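Local coordinates for uncharacterized protein (PDB 3X0T) that is the PirA component of a plasmid-borne toxin of Vibrio parahaemolyticus, has a jelly-roll fold and probably contributes to pore formation, at residues 60-63 and 64-68. Residues are numbered along the deposited sequence; the frame is centred on the assembly and turned at random.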
ATOM      1  N   PRO A  60       6.771 -15.355  10.353  1.00 10.46           N
ATOM      2  CA  PRO A  60       8.066 -15.909   9.964  1.00 11.77           C
ATOM      3  C   PRO A  60       7.865 -17.007   8.959  1.00 11.12           C
ATOM      4  O   PRO A  60       6.911 -17.866   9.030  1.00 12.53           O
ATOM      5  CB  PRO A  60       8.651 -16.474  11.284  1.00 13.98           C
ATOM      6  CG  PRO A  60       8.068 -15.490  12.308  1.00 13.28           C
ATOM      7  CD  PRO A  60       6.593 -15.316  11.825  1.00 11.71           C
ATOM      8  N   PHE A  61       8.719 -17.020   7.937  1.00 12.10           N
ATOM      9  CA  PHE A  61       8.723 -18.048   6.885  1.00 13.52           C
ATOM     10  C   PHE A  61       7.460 -17.929   6.028  1.00 11.76           C
ATOM     11  O   PHE A  61       7.215 -18.846   5.233  1.00 14.40           O
ATOM     12  CB  PHE A  61       8.893 -19.510   7.399  1.00 15.08           C
ATOM     13  CG  PHE A  61      10.081 -19.558   8.337  1.00 18.02           C
ATOM     14  CD1 PHE A  61      11.372 -19.294   7.911  1.00 23.14           C
ATOM     15  CD2 PHE A  61       9.855 -19.756   9.703  1.00 19.19           C
ATOM     16  CE1 PHE A  61      12.480 -19.311   8.789  1.00 27.52           C
ATOM     17  CE2 PHE A  61      10.973 -19.728  10.568  1.00 25.03           C
ATOM     18  CZ  PHE A  61      12.228 -19.491  10.108  1.00 26.69           C
ATOM     19  N   MET A  62       6.693 -16.853   6.150  1.00 10.96           N
ATOM     20  CA  MET A  62       5.439 -16.723   5.404  1.00 10.68           C
ATOM     21  C   MET A  62       4.487 -17.909   5.667  1.00 11.60           C
ATOM     22  O   MET A  62       3.651 -18.218   4.831  1.00 12.26           O
ATOM     23  CB  MET A  62       5.692 -16.448   3.911  1.00 10.69           C
ATOM     24  CG  MET A  62       6.302 -15.135   3.680  1.00  9.76           C
ATOM     25  SD  MET A  62       5.290 -13.714   4.191  1.00  9.39           S
ATOM     26  CE  MET A  62       3.750 -14.019   3.258  1.00 10.61           C
ATOM     27  N   ALA A  63       4.574 -18.478   6.854  1.00 12.65           N
ATOM     28  CA  ALA A  63       3.675 -19.637   7.131  1.00 14.67           C
ATOM     29  C   ALA A  63       2.235 -19.180   7.089  1.00 14.50           C
ATOM     30  O   ALA A  63       1.874 -18.197   7.719  1.00 16.35           O
ATOM     31  CB  ALA A  63       4.006 -20.097   8.601  1.00 18.72           C
ATOM     32  N   GLY A  64       1.431 -19.857   6.288  1.00 15.82           N
ATOM     33  CA  GLY A  64       0.028 -19.516   6.068  1.00 17.00           C
ATOM     34  C   GLY A  64      -0.239 -18.352   5.144  1.00 15.07           C
ATOM     35  O   GLY A  64      -1.386 -17.997   4.960  1.00 15.84           O
ATOM     36  N   GLY A  65       0.797 -17.825   4.509  1.00 13.66           N
ATOM     37  CA  GLY A  65       0.637 -16.817   3.453  1.00 12.83           C
ATOM     38  C   GLY A  65       0.305 -15.436   4.025  1.00  9.55           C
ATOM     39  O   GLY A  65       0.434 -15.183   5.224  1.00 10.84           O
ATOM     40  N   TRP A  66      -0.065 -14.548   3.133  1.00  8.81           N
ATOM     41  CA  TRP A  66      -0.337 -13.143   3.524  1.00  7.89           C
ATOM     42  C   TRP A  66      -1.672 -13.045   4.273  1.00  8.08           C
ATOM     43  O   TRP A  66      -2.631 -13.752   3.923  1.00 10.02           O
ATOM     44  CB  TRP A  66      -0.436 -12.247   2.291  1.00  8.54           C
ATOM     45  CG  TRP A  66       0.905 -12.026   1.643  1.00  7.68           C
ATOM     46  CD1 TRP A  66       1.333 -12.543   0.425  1.00  9.34           C
ATOM     47  CD2 TRP A  66       1.973 -11.214   2.126  1.00  7.65           C
ATOM     48  NE1 TRP A  66       2.608 -12.072   0.167  1.00  9.38           N
ATOM     49  CE2 TRP A  66       3.029 -11.279   1.200  1.00  8.06           C
ATOM     50  CE3 TRP A  66       2.122 -10.437   3.297  1.00  7.79           C
ATOM     51  CZ2 TRP A  66       4.226 -10.571   1.389  1.00  9.34           C
ATOM     52  CZ3 TRP A  66       3.331  -9.772   3.493  1.00  8.60           C
ATOM     53  CH2 TRP A  66       4.377  -9.821   2.533  1.00  8.57           C
ATOM     54  N   LYS A  67      -1.730 -12.142   5.236  1.00  7.33           N
ATOM     55  CA  LYS A  67      -2.954 -11.848   5.986  1.00  8.15           C
ATOM     56  C   LYS A  67      -3.283 -10.393   5.842  1.00  8.04           C
ATOM     57  O   LYS A  67      -2.385  -9.567   5.668  1.00  8.39           O
ATOM     58  CB  LYS A  67      -2.759 -12.164   7.488  1.00  9.32           C
ATOM     59  CG  LYS A  67      -2.483 -13.607   7.808  1.00 13.44           C
ATOM     60  CD  LYS A  67      -0.926 -13.804   8.014  1.00 15.43           C
ATOM     61  CE  LYS A  67      -0.543 -15.196   8.557  1.00 15.92           C
ATOM     62  NZ  LYS A  67      -0.856 -16.306   7.644  1.00 20.95           N
ATOM     63  N   VAL A  68      -4.556 -10.022   5.887  1.00  7.96           N
ATOM     64  CA  VAL A  68      -5.004  -8.680   5.738  1.00  8.26           C
ATOM     65  C   VAL A  68      -5.126  -7.960   7.100  1.00  7.82           C
ATOM     66  O   VAL A  68      -5.894  -8.406   7.949  1.00  9.07           O
ATOM     67  CB  VAL A  68      -6.331  -8.604   4.952  1.00  8.87           C
ATOM     68  CG1 VAL A  68      -6.779  -7.133   4.818  1.00  9.74           C
ATOM     69  CG2 VAL A  68      -6.245  -9.339   3.649  1.00  9.79           C
TER
HETATM   70  O   HOH W   1       2.564 -15.661   6.877  1.00 12.78           O
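Met62 lays the end of its side chain over one face of the Trp66 indole, four residues further along, where the chain passes from strand 51-58 to strand 67-74. Met62 CE lies 3.5 Å from the centroid of the five-membered ring of Trp66, 15° off the ring normal, a CH-pi contact. Met62 SD lies 4.3 Å from the centroid of the six-membered ring of Trp66, a Met-aromatic contact. Successive bends at chi2 (-62°) and chi3 (-56°) fold the thioether back onto the indole; an unbranched, flexible and polarisable chain suits this place, and the broad, electron-rich indole face accepts its methyl and sulfur. Arg93 makes a cation-pi contact with Trp66, and His91 touches both side chains, tying the loop to strand 91-98.

The backbone bends in a type II beta turn from Met62 to Gly65, closed by Gly65 N donating to Met62 O at 2.9 Å. Gly64, at the third position, has the positive phi that glycine adopts easily; Gly65 combines positive phi with an extended psi, costly for residues with a CB.

Lys67 reaches back along the turn, its long chain bent at chi2 and chi4. Lys67 NZ donates to Gly65 O at 3.0 Å, from above the carbonyl plane, and weakly to Ala63 O at 3.3 Å. A water also donates to both oxygens, bridging them, and the positive charge beside these carbonyls probably polarises them.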